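Putative enoyl-CoA hydratase/isomerase (Acinetobacter baumannii, PDB 3FDU) probably catalyses the hydration or double-bond isomerisation of enoyl-CoA thioesters, as a putative member of the crotonase superfamily. Local coordinates at residues A[104-109]-A[116-121]; A[126-131]-A[171-176]. The protein carries 4 engineered substitutions. All blocks are in the same frame, centred on the assembly; numbering follows the deposited sequence. Where two conformers were deposited one is given.

Contact 1. Residues A[104-109]-A[116-121]; sequences IAVKGV and TILLQA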
loop_
_atom_site.group_PDB
_atom_site.type_symbol
_atom_site.label_atom_id
_atom_site.label_comp_id
_atom_site.label_asym_id
_atom_site.label_seq_id
_atom_site.Cartn_x
_atom_site.Cartn_y
_atom_site.Cartn_z
ATOM N N ILE A 104 -1.395 -20.103 -1.018
ATOM C CA ILE A 104 -1.890 -20.411 -2.354
ATOM C C ILE A 104 -0.715 -20.550 -3.320
ATOM O O ILE A 104 0.272 -19.770 -3.288
ATOM C CB ILE A 104 -2.926 -19.371 -2.840
ATOM C CG1 ILE A 104 -4.195 -19.499 -1.935
ATOM C CG2 ILE A 104 -3.275 -19.621 -4.356
ATOM C CD1 ILE A 104 -5.411 -18.652 -2.321
ATOM N N ALA A 105 -0.805 -21.524 -4.203
ATOM C CA ALA A 105 0.250 -21.690 -5.195
ATOM C C ALA A 105 -0.372 -21.600 -6.590
ATOM O O ALA A 105 -1.293 -22.333 -6.870
ATOM C CB ALA A 105 0.967 -23.093 -5.016
ATOM N N VAL A 106 0.160 -20.741 -7.458
ATOM C CA VAL A 106 -0.491 -20.474 -8.747
ATOM C C VAL A 106 0.391 -20.936 -9.923
ATOM O O VAL A 106 1.569 -20.597 -9.971
ATOM C CB VAL A 106 -0.767 -18.939 -8.902
ATOM C CG1 VAL A 106 -1.405 -18.608 -10.257
ATOM C CG2 VAL A 106 -1.698 -18.487 -7.780
ATOM N N LYS A 107 -0.191 -21.704 -10.835
ATOM C CA LYS A 107 0.378 -22.008 -12.161
ATOM C C LYS A 107 -0.727 -21.683 -13.166
ATOM O O LYS A 107 -1.924 -21.774 -12.837
ATOM C CB LYS A 107 0.693 -23.508 -12.308
ATOM C CG LYS A 107 1.904 -24.014 -11.550
ATOM C CD LYS A 107 2.150 -25.504 -11.815
ATOM C CE LYS A 107 3.215 -25.950 -10.886
ATOM N NZ LYS A 107 3.697 -27.374 -11.094
ATOM N N GLY A 108 -0.330 -21.284 -14.366
ATOM C CA GLY A 108 -1.273 -21.053 -15.437
ATOM C C GLY A 108 -2.341 -19.984 -15.129
ATOM O O GLY A 108 -2.064 -18.973 -14.487
ATOM N N VAL A 109 -3.572 -20.220 -15.563
ATOM C CA VAL A 109 -4.616 -19.167 -15.470
ATOM C C VAL A 109 -5.078 -18.963 -14.022
ATOM O O VAL A 109 -5.285 -19.930 -13.258
ATOM C CB VAL A 109 -5.818 -19.400 -16.428
ATOM C CG1 VAL A 109 -5.342 -19.390 -17.956
ATOM C CG2 VAL A 109 -6.572 -20.678 -16.073
ATOM N N THR A 116 -8.904 -12.554 -6.760
ATOM C CA THR A 116 -9.420 -11.972 -5.485
ATOM C C THR A 116 -9.238 -12.895 -4.259
ATOM O O THR A 116 -9.115 -12.402 -3.145
ATOM C CB THR A 116 -10.867 -11.542 -5.601
ATOM O OG1 THR A 116 -11.661 -12.696 -5.889
ATOM C CG2 THR A 116 -11.042 -10.477 -6.710
ATOM N N ILE A 117 -9.217 -14.213 -4.462
ATOM C CA ILE A 117 -8.922 -15.129 -3.373
ATOM C C ILE A 117 -7.473 -14.967 -2.850
ATOM O O ILE A 117 -7.205 -15.223 -1.672
ATOM C CB ILE A 117 -9.232 -16.623 -3.725
ATOM C CG1 ILE A 117 -9.315 -17.431 -2.424
ATOM C CG2 ILE A 117 -8.119 -17.207 -4.626
ATOM C CD1 ILE A 117 -10.390 -18.392 -2.300
ATOM N N LEU A 118 -6.552 -14.501 -3.703
ATOM C CA LEU A 118 -5.158 -14.245 -3.288
ATOM C C LEU A 118 -5.107 -13.189 -2.200
ATOM O O LEU A 118 -4.201 -13.191 -1.348
ATOM C CB LEU A 118 -4.316 -13.759 -4.482
ATOM C CG LEU A 118 -4.323 -14.710 -5.680
ATOM C CD1 LEU A 118 -3.398 -14.134 -6.729
ATOM C CD2 LEU A 118 -3.898 -16.136 -5.203
ATOM N N LEU A 119 -6.064 -12.282 -2.236
ATOM C CA LEU A 119 -6.152 -11.222 -1.224
ATOM C C LEU A 119 -6.667 -11.728 0.119
ATOM O O LEU A 119 -6.611 -10.987 1.123
ATOM C CB LEU A 119 -7.055 -10.088 -1.685
ATOM C CG LEU A 119 -6.550 -9.363 -2.938
ATOM C CD1 LEU A 119 -7.751 -8.560 -3.531
ATOM C CD2 LEU A 119 -5.327 -8.467 -2.673
ATOM N N GLN A 120 -7.184 -12.954 0.151
ATOM C CA GLN A 120 -7.441 -13.612 1.429
ATOM C C GLN A 120 -6.312 -14.523 1.928
ATOM O O GLN A 120 -6.373 -15.015 3.054
ATOM C CB GLN A 120 -8.763 -14.427 1.385
ATOM C CG GLN A 120 -9.897 -13.862 0.520
ATOM C CD GLN A 120 -10.204 -12.422 0.773
ATOM O OE1 GLN A 120 -10.191 -11.939 1.915
ATOM N NE2 GLN A 120 -10.469 -11.699 -0.298
ATOM N N ALA A 121 -5.321 -14.846 1.098
ATOM C CA ALA A 121 -4.266 -15.756 1.519
ATOM C C ALA A 121 -3.175 -14.970 2.247
ATOM O O ALA A 121 -2.975 -13.803 1.958
ATOM C CB ALA A 121 -3.640 -16.501 0.285
#
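Thr116 O, just ahead of the Ile117 and Leu118 side chains that pack on Ile104, accepts two N-H groups from opposite faces of its carbonyl plane. Leu119 N donates from one face at 3.2 Å, and Gln120 NE2 comes from the other, tilted 31° from the plane. This tight turn belongs to the connection between strands 102-106 and 123-126, parallel neighbours in the main sheet of the crotonase fold. Gln120 NE2 also binds Gly145 O, so the amide ties the turn to the loop before helix 147-155. With the backbone secured this way, the contact itself is wholly apolar and buried. Ile104 carries it, its branches meeting three residues of the turn. CG1 sits beside the backbone N (chi1 -67°) and lies 3.8 Å from Ala121 CB. The extended second torsion (chi2 -174°) swings CD1 away from CA, to within 3.8 Å of Ile117 CG2 while it still touches Ala121. The CG2 branch, anti to the backbone N, goes to Leu118, with Ile104 CG2 and Leu118 CD2 3.6 Å apart; the side chains of Ile104 and Leu118 cross at about a right angle. Leu91 of helix 87-97 adds a further apolar neighbour to Ile117. Leu118 O and Ala121 O receive weak hydrogen bonds from His158 NE2 of a second subunit, which places this connection near a subunit interface. Leu118 CD2 finally bridges two residues on the same face of the strand, for besides Ile104 it meets Val106 CG2 at 4.1 Å.

Contact 2. Residues A[126-131]-A[171-176]; sequences ADNTAL and NAETAL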
loop_
_atom_site.group_PDB
_atom_site.type_symbol
_atom_site.label_atom_id
_atom_site.label_comp_id
_atom_site.label_asym_id
_atom_site.label_seq_id
_atom_site.Cartn_x
_atom_site.Cartn_y
_atom_site.Cartn_z
ATOM N N ALA A 126 3.971 -18.246 -7.125
ATOM C CA ALA A 126 3.573 -18.513 -8.519
ATOM C C ALA A 126 4.810 -18.897 -9.312
ATOM O O ALA A 126 5.947 -18.591 -8.907
ATOM C CB ALA A 126 2.946 -17.256 -9.127
ATOM N N ASP A 127 4.608 -19.540 -10.457
ATOM C CA ASP A 127 5.716 -19.692 -11.386
ATOM C C ASP A 127 5.432 -18.782 -12.596
ATOM O O ASP A 127 4.406 -18.075 -12.612
ATOM C CB ASP A 127 5.959 -21.186 -11.748
ATOM C CG ASP A 127 4.861 -21.790 -12.647
ATOM O OD1 ASP A 127 4.040 -21.034 -13.258
ATOM O OD2 ASP A 127 4.840 -23.054 -12.774
ATOM N N ASN A 128 6.374 -18.748 -13.552
ATOM C CA ASN A 128 6.312 -17.785 -14.638
ATOM C C ASN A 128 5.219 -18.112 -15.644
ATOM O O ASN A 128 4.972 -17.337 -16.593
ATOM C CB ASN A 128 7.660 -17.692 -15.362
ATOM C CG ASN A 128 7.933 -16.283 -15.919
ATOM O OD1 ASN A 128 7.501 -15.271 -15.354
ATOM N ND2 ASN A 128 8.749 -16.219 -16.971
ATOM N N THR A 129 4.591 -19.265 -15.472
ATOM C CA THR A 129 3.474 -19.640 -16.367
ATOM C C THR A 129 2.145 -18.965 -15.943
ATOM O O THR A 129 1.139 -19.041 -16.663
ATOM C CB THR A 129 3.187 -21.181 -16.396
ATOM O OG1 THR A 129 2.547 -21.598 -15.168
ATOM C CG2 THR A 129 4.462 -22.032 -16.634
ATOM N N ALA A 130 2.146 -18.316 -14.784
ATOM C CA ALA A 130 0.921 -17.721 -14.258
ATOM C C ALA A 130 0.400 -16.544 -15.095
ATOM O O ALA A 130 1.137 -15.637 -15.451
ATOM C CB ALA A 130 1.126 -17.307 -12.834
ATOM N N LEU A 131 -0.895 -16.564 -15.384
ATOM C CA LEU A 131 -1.506 -15.509 -16.162
ATOM C C LEU A 131 -2.754 -15.057 -15.421
ATOM O O LEU A 131 -3.711 -15.818 -15.286
ATOM C CB LEU A 131 -1.890 -16.009 -17.576
ATOM C CG LEU A 131 -0.671 -16.225 -18.521
ATOM C CD1 LEU A 131 -1.218 -16.883 -19.785
ATOM C CD2 LEU A 131 0.133 -14.914 -18.825
ATOM N N ASN A 171 1.091 -10.534 -16.051
ATOM C CA ASN A 171 1.915 -11.704 -15.876
ATOM C C ASN A 171 2.384 -11.807 -14.424
ATOM O O ASN A 171 1.924 -11.029 -13.551
ATOM C CB ASN A 171 3.122 -11.681 -16.828
ATOM C CG ASN A 171 3.980 -10.420 -16.644
ATOM O OD1 ASN A 171 4.027 -9.844 -15.550
ATOM N ND2 ASN A 171 4.650 -9.985 -17.707
ATOM N N ALA A 172 3.239 -12.788 -14.133
ATOM C CA ALA A 172 3.651 -12.975 -12.732
ATOM C C ALA A 172 4.503 -11.807 -12.216
ATOM O O ALA A 172 4.436 -11.445 -11.047
ATOM C CB ALA A 172 4.377 -14.338 -12.537
ATOM N N GLU A 173 5.290 -11.172 -13.079
ATOM C CA GLU A 173 6.116 -10.048 -12.640
ATOM C C GLU A 173 5.262 -8.855 -12.236
ATOM O O GLU A 173 5.571 -8.150 -11.287
ATOM C CB GLU A 173 7.107 -9.647 -13.742
ATOM C CG GLU A 173 8.203 -10.689 -14.036
ATOM C CD GLU A 173 7.709 -11.995 -14.705
ATOM O OE1 GLU A 173 6.647 -12.025 -15.399
ATOM O OE2 GLU A 173 8.426 -13.015 -14.531
ATOM N N THR A 174 4.205 -8.586 -12.998
ATOM C CA THR A 174 3.231 -7.543 -12.628
ATOM C C THR A 174 2.551 -7.909 -11.283
ATOM O O THR A 174 2.419 -7.045 -10.427
ATOM C CB THR A 174 2.145 -7.361 -13.733
ATOM O OG1 THR A 174 2.783 -6.831 -14.916
ATOM C CG2 THR A 174 1.004 -6.351 -13.292
ATOM N N ALA A 175 2.141 -9.170 -11.117
ATOM C CA ALA A 175 1.446 -9.586 -9.902
ATOM C C ALA A 175 2.399 -9.475 -8.732
ATOM O O ALA A 175 2.004 -9.086 -7.648
ATOM C CB ALA A 175 0.927 -11.064 -10.015
ATOM N N LEU A 176 3.681 -9.758 -8.975
ATOM C CA LEU A 176 4.710 -9.646 -7.891
ATOM C C LEU A 176 4.952 -8.168 -7.527
ATOM O O LEU A 176 4.998 -7.806 -6.369
ATOM C CB LEU A 176 6.031 -10.326 -8.357
ATOM C CG LEU A 176 7.205 -10.287 -7.371
ATOM C CD1 LEU A 176 7.093 -11.360 -6.309
ATOM C CD2 LEU A 176 8.512 -10.443 -8.106
HETATM O O HOH W 1 3.786 -14.767 -16.039
#
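Between Ala130 and Ala172 a water molecule bridges the two backbones, gripped by three of their groups. It donates to Asn128 O at 2.9 Å and to Ala130 O at 2.8 Å, and accepts from Ala172 N, also at 2.8 Å. Ala172 opens the helix 172-177, where a backbone N-H has no preceding turn to bind, and the water thus joins that N-H to two carbonyl oxygens of the loop. Beside it the segments pack through small groups: Ala172 CB lies 3.7 Å from Asp127 O and 4.4 Å from Ala130 CB. Such short side chains let the helix start come close to the loop, and Ile184 of strand 183-184 also touches Ala172. At the outer edge, the side chains of Asn128 and Glu173 appear to cross at about a right angle. Each backbone is shaped by its own polar side chain. Asp127 OD1 receives Thr129 N at 2.9 Å from above the carboxylate plane, forming an Asx turn inside the type I beta turn from Asp127 to Ala130. Across the contact Asn171 is the N-cap: with CG between the backbone N and the carbonyl carbon (chi1 57°), its OD1 accepts from Thr174 N, a nearly straight bond of 170°. Here, an Asx-stabilised beta turn linking strands 123-126 and 131-133 of the crotonase fold meets the start of an asparagine-capped helix through a bridging water.

The two contacts follow one another along the chain, contact 1 closing before contact 2 opens, and their centres are about 11 Å apart. Strand 123-126 leads from contact 1 to contact 2 and lies parallel to 102-106 in the main sheet; both strands then run on into the smaller sheet, where 109-111 and 131-133 are again parallel neighbours. The crossing from sheet to sheet is where the contacts touch: Gly108 O probably accepts from Leu131 N (2.8 Å), and Gly108 N probably donates to Thr129 OG1 (3.0 Å). Contact 1 is centred about 6 Å from the chain centre and contact 2, with helix 172-177, about 16 Å, consistent with the spiral of beta-beta-alpha units of the crotonase fold.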